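Long-range contacts in DUF1460 domain-containing protein (Legionella pneumophila subsp. pneumophila, PDB 2IM9), which is of unknown function but, as a member of the N-acetylmuramoyl-L-alanine amidase-like family in the peptidase CA clan, may cleave bonds in cell-wall peptidoglycan: residues D55-I60 with T101-A106; G72-G77 with H120-N125; P86-D91 with S113-L118. All coordinates share one frame; numbering follows the deposited sequence.

Contact 1. Residues D55-I60 with T101-A106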
# COMPACT_ATOMS: atom_id res chain seq x y z
N ASP A 55 -2.48 -12.63 13.20
CA ASP A 55 -1.46 -12.51 14.23
C ASP A 55 -0.06 -12.40 13.64
O ASP A 55 0.78 -11.68 14.18
CB ASP A 55 -1.53 -13.67 15.24
CG ASP A 55 -2.70 -13.52 16.25
OD1 ASP A 55 -3.32 -12.44 16.35
OD2 ASP A 55 -3.00 -14.51 16.95
N ARG A 56 0.19 -13.09 12.53
CA ARG A 56 1.46 -12.91 11.80
C ARG A 56 1.63 -11.45 11.33
O ARG A 56 2.67 -10.82 11.50
CB ARG A 56 1.50 -13.85 10.60
CG ARG A 56 1.79 -15.29 11.00
CD ARG A 56 1.84 -16.22 9.78
NE ARG A 56 2.96 -15.92 8.88
CZ ARG A 56 4.18 -16.44 8.98
NH1 ARG A 56 4.49 -17.31 9.96
NH2 ARG A 56 5.11 -16.10 8.09
N ILE A 57 0.57 -10.93 10.72
CA ILE A 57 0.58 -9.54 10.25
C ILE A 57 0.82 -8.60 11.42
O ILE A 57 1.57 -7.66 11.31
CB ILE A 57 -0.74 -9.17 9.53
CG1 ILE A 57 -0.84 -9.90 8.19
CG2 ILE A 57 -0.90 -7.61 9.37
CD1 ILE A 57 -2.22 -9.89 7.60
N SER A 58 0.16 -8.86 12.56
CA SER A 58 0.34 -7.99 13.72
C SER A 58 1.78 -8.04 14.23
O SER A 58 2.37 -7.00 14.48
CB SER A 58 -0.64 -8.33 14.85
OG SER A 58 -0.46 -7.45 15.96
N GLN A 59 2.34 -9.24 14.36
CA GLN A 59 3.69 -9.41 14.87
C GLN A 59 4.73 -8.80 13.95
O GLN A 59 5.59 -8.06 14.40
CB GLN A 59 3.97 -10.89 15.10
CG GLN A 59 3.20 -11.42 16.32
CD GLN A 59 3.49 -12.88 16.61
OE1 GLN A 59 4.55 -13.41 16.24
NE2 GLN A 59 2.56 -13.55 17.30
N ILE A 60 4.61 -9.07 12.65
CA ILE A 60 5.59 -8.56 11.67
C ILE A 60 5.49 -7.04 11.51
O ILE A 60 6.49 -6.33 11.49
CB ILE A 60 5.43 -9.28 10.33
CG1 ILE A 60 5.79 -10.75 10.51
CG2 ILE A 60 6.30 -8.63 9.23
CD1 ILE A 60 5.26 -11.67 9.41
N THR A 101 5.64 -4.97 2.14
CA THR A 101 6.70 -5.74 2.80
C THR A 101 6.10 -6.62 3.91
O THR A 101 6.38 -7.82 3.98
CB THR A 101 7.79 -4.84 3.36
OG1 THR A 101 8.36 -4.10 2.27
CG2 THR A 101 8.86 -5.68 4.02
N VAL A 102 5.25 -6.03 4.75
CA VAL A 102 4.64 -6.80 5.84
C VAL A 102 3.80 -7.97 5.31
O VAL A 102 3.96 -9.11 5.78
CB VAL A 102 3.78 -5.91 6.78
CG1 VAL A 102 2.97 -6.80 7.74
CG2 VAL A 102 4.69 -4.94 7.54
N LEU A 103 2.93 -7.70 4.33
CA LEU A 103 2.10 -8.75 3.75
C LEU A 103 2.94 -9.89 3.17
O LEU A 103 2.65 -11.06 3.42
CB LEU A 103 1.16 -8.19 2.68
CG LEU A 103 0.01 -7.34 3.22
CD1 LEU A 103 -0.80 -6.79 2.03
CD2 LEU A 103 -0.87 -8.14 4.20
N SER A 104 3.97 -9.54 2.41
CA SER A 104 4.81 -10.55 1.77
C SER A 104 5.60 -11.37 2.80
O SER A 104 5.75 -12.57 2.61
CB SER A 104 5.74 -9.92 0.73
OG SER A 104 4.97 -9.23 -0.26
N LEU A 105 6.07 -10.74 3.87
CA LEU A 105 6.71 -11.50 4.97
C LEU A 105 5.70 -12.43 5.64
O LEU A 105 6.00 -13.58 5.94
CB LEU A 105 7.33 -10.56 6.03
CG LEU A 105 8.61 -9.82 5.60
CD1 LEU A 105 8.87 -8.61 6.48
CD2 LEU A 105 9.81 -10.79 5.62
N ALA A 106 4.48 -11.92 5.86
CA ALA A 106 3.47 -12.71 6.56
C ALA A 106 3.03 -13.92 5.75
O ALA A 106 2.69 -14.96 6.31
CB ALA A 106 2.26 -11.84 6.94

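Contact 2. Residues G72-G77 with H120-N125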
# COMPACT_ATOMS: atom_id res chain seq x y z
N GLY A 72 9.01 6.85 -1.42
CA GLY A 72 9.42 6.06 -2.59
C GLY A 72 10.56 5.11 -2.24
O GLY A 72 11.61 5.12 -2.88
N SER A 73 10.35 4.30 -1.21
CA SER A 73 11.42 3.48 -0.61
C SER A 73 12.04 2.45 -1.55
O SER A 73 13.21 2.10 -1.38
CB SER A 73 10.88 2.76 0.62
OG SER A 73 10.91 3.61 1.77
N LEU A 74 11.24 1.93 -2.48
CA LEU A 74 11.66 0.79 -3.31
C LEU A 74 11.65 1.13 -4.79
O LEU A 74 10.88 1.99 -5.24
CB LEU A 74 10.72 -0.41 -3.08
CG LEU A 74 10.68 -0.92 -1.63
CD1 LEU A 74 9.81 -2.20 -1.49
CD2 LEU A 74 12.09 -1.21 -1.15
N GLY A 75 12.48 0.42 -5.54
CA GLY A 75 12.49 0.50 -6.99
C GLY A 75 12.58 -0.89 -7.61
O GLY A 75 12.04 -1.87 -7.07
N GLU A 76 13.24 -0.97 -8.77
CA GLU A 76 13.38 -2.25 -9.47
C GLU A 76 14.73 -2.91 -9.19
O GLU A 76 14.99 -4.01 -9.68
CB GLU A 76 13.16 -2.06 -10.98
CG GLU A 76 11.69 -2.09 -11.39
CD GLU A 76 10.89 -0.94 -10.80
OE1 GLU A 76 11.15 0.23 -11.18
OE2 GLU A 76 10.02 -1.21 -9.94
N GLY A 77 15.55 -2.27 -8.37
CA GLY A 77 16.79 -2.89 -7.89
C GLY A 77 18.05 -2.41 -8.58
O GLY A 77 18.01 -1.57 -9.49
N HIS A 120 5.46 -10.79 -6.67
CA HIS A 120 4.10 -10.94 -7.17
C HIS A 120 3.07 -9.99 -6.57
O HIS A 120 1.98 -9.87 -7.10
CB HIS A 120 3.63 -12.40 -7.05
CG HIS A 120 4.19 -13.27 -8.12
ND1 HIS A 120 5.43 -13.87 -8.03
CD2 HIS A 120 3.69 -13.61 -9.33
CE1 HIS A 120 5.66 -14.56 -9.13
NE2 HIS A 120 4.62 -14.42 -9.93
N THR A 121 3.40 -9.33 -5.46
CA THR A 121 2.49 -8.36 -4.85
C THR A 121 2.76 -6.95 -5.42
O THR A 121 1.81 -6.17 -5.59
CB THR A 121 2.63 -8.35 -3.30
OG1 THR A 121 2.42 -9.68 -2.79
CG2 THR A 121 1.59 -7.45 -2.67
N ARG A 122 4.03 -6.67 -5.71
CA ARG A 122 4.46 -5.34 -6.17
C ARG A 122 4.25 -5.12 -7.65
O ARG A 122 4.06 -3.98 -8.07
CB ARG A 122 5.94 -5.10 -5.87
CG ARG A 122 6.26 -4.86 -4.42
CD ARG A 122 7.74 -4.42 -4.32
NE ARG A 122 7.91 -3.06 -4.84
CZ ARG A 122 8.95 -2.66 -5.57
NH1 ARG A 122 9.92 -3.52 -5.90
NH2 ARG A 122 9.01 -1.39 -5.99
N TYR A 123 4.29 -6.21 -8.42
CA TYR A 123 4.24 -6.14 -9.89
C TYR A 123 3.13 -7.01 -10.45
O TYR A 123 2.91 -8.11 -9.98
CB TYR A 123 5.56 -6.61 -10.50
CG TYR A 123 6.74 -5.79 -10.08
CD1 TYR A 123 7.09 -4.62 -10.77
CD2 TYR A 123 7.52 -6.17 -8.99
CE1 TYR A 123 8.19 -3.84 -10.36
CE2 TYR A 123 8.60 -5.42 -8.57
CZ TYR A 123 8.92 -4.26 -9.25
OH TYR A 123 10.01 -3.54 -8.83
N LYS A 124 2.48 -6.53 -11.49
CA LYS A 124 1.51 -7.33 -12.23
C LYS A 124 2.15 -8.63 -12.74
O LYS A 124 3.16 -8.60 -13.46
CB LYS A 124 0.96 -6.51 -13.40
CG LYS A 124 -0.15 -7.18 -14.16
CD LYS A 124 -0.46 -6.45 -15.45
CE LYS A 124 -1.42 -7.26 -16.32
NZ LYS A 124 -1.82 -6.48 -17.54
N ASN A 125 1.55 -9.77 -12.36
CA ASN A 125 2.06 -11.12 -12.68
C ASN A 125 3.51 -11.40 -12.28
O ASN A 125 4.16 -12.32 -12.83
CB ASN A 125 1.85 -11.47 -14.16
CG ASN A 125 0.41 -11.30 -14.59
OD1 ASN A 125 -0.51 -11.77 -13.91
ND2 ASN A 125 0.20 -10.60 -15.71

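Contact 3. Residues P86-D91 with S113-L118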
# COMPACT_ATOMS: atom_id res chain seq x y z
N PRO A 86 16.29 -0.04 -4.07
CA PRO A 86 16.30 -1.48 -3.76
C PRO A 86 14.94 -2.13 -3.97
O PRO A 86 13.90 -1.46 -3.88
CB PRO A 86 16.66 -1.54 -2.27
CG PRO A 86 16.60 -0.14 -1.75
CD PRO A 86 16.56 0.81 -2.89
N ARG A 87 14.95 -3.43 -4.22
CA ARG A 87 13.72 -4.20 -4.39
C ARG A 87 12.97 -4.44 -3.08
O ARG A 87 11.73 -4.63 -3.08
CB ARG A 87 14.07 -5.53 -5.05
CG ARG A 87 14.41 -5.28 -6.51
CD ARG A 87 15.10 -6.47 -7.13
NE ARG A 87 16.45 -6.62 -6.59
CZ ARG A 87 17.29 -7.57 -6.98
NH1 ARG A 87 16.88 -8.44 -7.91
NH2 ARG A 87 18.51 -7.62 -6.46
N TYR A 88 13.72 -4.46 -1.98
CA TYR A 88 13.17 -4.55 -0.62
C TYR A 88 14.24 -4.05 0.36
O TYR A 88 15.43 -3.99 0.03
CB TYR A 88 12.77 -5.99 -0.26
CG TYR A 88 13.87 -6.99 -0.57
CD1 TYR A 88 14.84 -7.31 0.39
CD2 TYR A 88 13.94 -7.59 -1.83
CE1 TYR A 88 15.87 -8.22 0.11
CE2 TYR A 88 14.94 -8.50 -2.14
CZ TYR A 88 15.91 -8.81 -1.17
OH TYR A 88 16.90 -9.71 -1.47
N ARG A 89 13.80 -3.63 1.54
CA ARG A 89 14.71 -3.09 2.55
C ARG A 89 14.07 -3.13 3.91
O ARG A 89 12.84 -3.25 4.03
CB ARG A 89 15.10 -1.65 2.18
CG ARG A 89 13.94 -0.66 2.24
CD ARG A 89 14.24 0.59 1.44
NE ARG A 89 15.42 1.32 1.96
CZ ARG A 89 15.95 2.41 1.39
NH1 ARG A 89 15.43 2.91 0.28
NH2 ARG A 89 17.03 2.99 1.94
N VAL A 90 14.89 -3.00 4.96
CA VAL A 90 14.35 -2.99 6.33
C VAL A 90 14.70 -1.71 7.09
O VAL A 90 14.41 -1.61 8.28
CB VAL A 90 14.84 -4.21 7.14
CG1 VAL A 90 14.24 -5.50 6.55
CG2 VAL A 90 16.38 -4.26 7.16
N ASP A 91 15.33 -0.76 6.40
CA ASP A 91 15.83 0.47 7.03
C ASP A 91 14.91 1.68 6.82
O ASP A 91 15.16 2.76 7.34
CB ASP A 91 17.23 0.80 6.50
CG ASP A 91 17.22 1.16 5.03
OD1 ASP A 91 16.49 0.51 4.26
OD2 ASP A 91 17.92 2.12 4.63
N SER A 113 10.96 -17.36 -0.29
CA SER A 113 9.53 -17.28 -0.61
C SER A 113 9.06 -15.83 -0.42
O SER A 113 8.18 -15.38 -1.14
CB SER A 113 8.70 -18.28 0.22
OG SER A 113 8.97 -18.13 1.60
N PHE A 114 9.66 -15.10 0.53
CA PHE A 114 9.34 -13.66 0.69
C PHE A 114 9.66 -12.89 -0.59
O PHE A 114 8.87 -12.06 -1.06
CB PHE A 114 10.11 -13.04 1.87
CG PHE A 114 10.27 -11.54 1.76
CD1 PHE A 114 9.21 -10.69 2.07
CD2 PHE A 114 11.46 -10.98 1.31
CE1 PHE A 114 9.33 -9.31 1.96
CE2 PHE A 114 11.59 -9.58 1.20
CZ PHE A 114 10.52 -8.76 1.54
N GLN A 115 10.83 -13.16 -1.16
CA GLN A 115 11.23 -12.49 -2.39
C GLN A 115 10.20 -12.72 -3.49
O GLN A 115 9.77 -11.79 -4.18
CB GLN A 115 12.61 -12.99 -2.81
CG GLN A 115 13.72 -12.37 -2.02
CD GLN A 115 15.04 -13.08 -2.17
OE1 GLN A 115 15.11 -14.20 -2.68
NE2 GLN A 115 16.10 -12.44 -1.70
N GLU A 116 9.74 -13.97 -3.60
CA GLU A 116 8.78 -14.34 -4.63
C GLU A 116 7.42 -13.68 -4.37
O GLU A 116 6.79 -13.14 -5.29
CB GLU A 116 8.63 -15.86 -4.64
CG GLU A 116 7.91 -16.37 -5.86
N CYS A 117 6.98 -13.72 -3.12
CA CYS A 117 5.70 -13.13 -2.73
C CYS A 117 5.72 -11.62 -2.97
O CYS A 117 4.74 -11.04 -3.45
CB CYS A 117 5.41 -13.40 -1.25
SG CYS A 117 4.93 -15.11 -0.83
N LEU A 118 6.83 -10.99 -2.62
CA LEU A 118 6.94 -9.54 -2.79
C LEU A 118 6.91 -9.18 -4.27
O LEU A 118 6.20 -8.25 -4.67
CB LEU A 118 8.21 -8.99 -2.13
CG LEU A 118 8.29 -7.45 -2.19
CD1 LEU A 118 7.15 -6.79 -1.39
CD2 LEU A 118 9.65 -6.97 -1.69

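Contact 1. Residues D55-I60 with T101-A106
Arg56 reaches across to the backbone carbonyls near the end of helix 95-107. Its NE gives a hydrogen bond of 2.8 Å to Ala106 O, approaching in the carbonyl plane on a lone pair. NH2 adds weak bonds to the same oxygen and to Leu105 O. The long side chain, bent at chi3 (66°), suits this place: a guanidinium can serve several acceptors along one edge, and carbonyls in the last turn of a helix generally lack an i+4 amide partner. Leu105 O also accepts from Tyr42 OH of helix 27-45, and Tyr42 and Leu45 pack on Arg56.

Helices 53-63 and 95-107 belong to the helical part of this amidase-like domain; the axes of segments 55-60 and 101-106 approach to 9.1 Å and run at 127°, nearer to perpendicular than to antiparallel. Ala106 permits the approach, since its small CB lets Ile60 CD1 come within 3.5 Å of Ala106 CA. The same CB meets Ile57 CG1 at 3.9 Å, so it sits between the two isoleucines. Ile60 sends its other branch elsewhere: CG2, anti to the backbone N, lies 3.8 Å from Leu105 CD1 and also reaches Val102 CG1. Ile57 CD1 meets Leu103 CD2 at 4.1 Å; Phe271 of strand 264-275 packs on both side chains and joins the helix pair to the sheet.

Contact 2. Residues G72-G77 with H120-N125
Arg122 holds the carbonyl of Gly75 with two nitrogens of its guanidinium. NH1 makes the shorter and straighter bond to Gly75 O, 2.9 Å with an N-H...O angle of 154°, while NH2 reaches the same oxygen at 3.3 Å from above the carbonyl plane. Arginine suits this place: with the oxygen near its guanidinium plane it gives two N-H groups to one carbonyl, while its flat face takes an aliphatic group. Leu74 covers that face: its CB stands 3.5 Å from Arg122 NH2, offset toward the rim, and its CD1 lies beside NE.

Next to this grip, Tyr123 OH donates to Glu76 OE2 over 2.6 Å, and OE2 receives it on its anti lone pair, away from OE1. Tyrosine brings this hydroxyl to the carboxylate at the end of a rigid ring. The carboxylate sits at the edge of the ring with its plane turned 85° from it. Glu76 is folded back at chi2 (64°), which turns CD toward the phenol. Arg122 NH2 is 4.1 Å from the same OE2, well out of the guanidinium plane, so charge attraction alone acts there and would be expected to favour an ionised Glu76.

In the amidase-like domain this ties the loop between helices 53-63 and 95-107 to the C-terminal end of helix 111-122. Tyr123 is the first residue to leave helical backbone angles; it and Arg122 both direct their side chains at the loop. A second layer fixes the partners: Arg133 forms a salt bridge with Glu76 OE1, and Gly75 and Glu76 make backbone hydrogen bonds with Pro86 and Asp83. Thr97 of helix 95-107 packs on the Leu74 side chain.

Contact 3. Residues P86-D91 with S113-L118
Tyr88 lies against Phe114, Gln115 and Leu118, three residues on one side of helix 111-122, and the core of the contact is a T-shaped (edge-to-face) aromatic pair. The edge of Phe114 is directed at the face of Tyr88, with planes at 85° and centroids 5.6 Å apart. Phe114 CE2 makes the approach, coming 3.9 Å from Tyr88 CG. Through this pair the loop between helices 53-63 and 95-107 is fastened to a helix of the amidase-like domain.

Tyrosine suits this place because it is apolar along its length and polar at its tip. Its CG takes the crowded position between the backbone N and the carbonyl carbon (chi1 49°). Its hydroxyl accepts a hydrogen bond of 2.9 Å from Gln115 NE2, bent to 137° at the hydrogen, and Asn35 OD1 of helix 27-45 is a further partner of the same OH. Gln115, extended beyond CG, carries its amide to the phenol, the ring and amide planes inclined to each other.

Leu118, one turn beyond Phe114, supplies the aliphatic part. Helix 27-45 closes in as well, Ala34 packing on Tyr88 and Ile38 on Phe114, while Cys117 joins the same helical segment to Cys327 by a disulfide. The branched end of Leu118 fits beside the loop backbone, where its CD2 rests 3.6 Å from Tyr88 CB and 3.4 Å from Arg87 O.

How the contacts relate
Helices 95-107 and 111-122, which follow each other in the chain, connect all three contacts. Contact 1 joins the first to helix 53-63; contact 3 brings the loop between helices 53-63 and 95-107 onto the second, and contact 2 onto its C-terminal end and the residue after it. Along the chain, contact 1 alternates with each of the others, whereas contact 3 falls wholly between the segments of contact 2. The centres of contacts 2 and 3 are about 9 Å apart, those of 1 and 3 about 12 Å, and those of 1 and 2 about 17 Å. Leu105 and Ser104 pack on Phe114 and Leu118, so the two helices link the loop to helix 53-63.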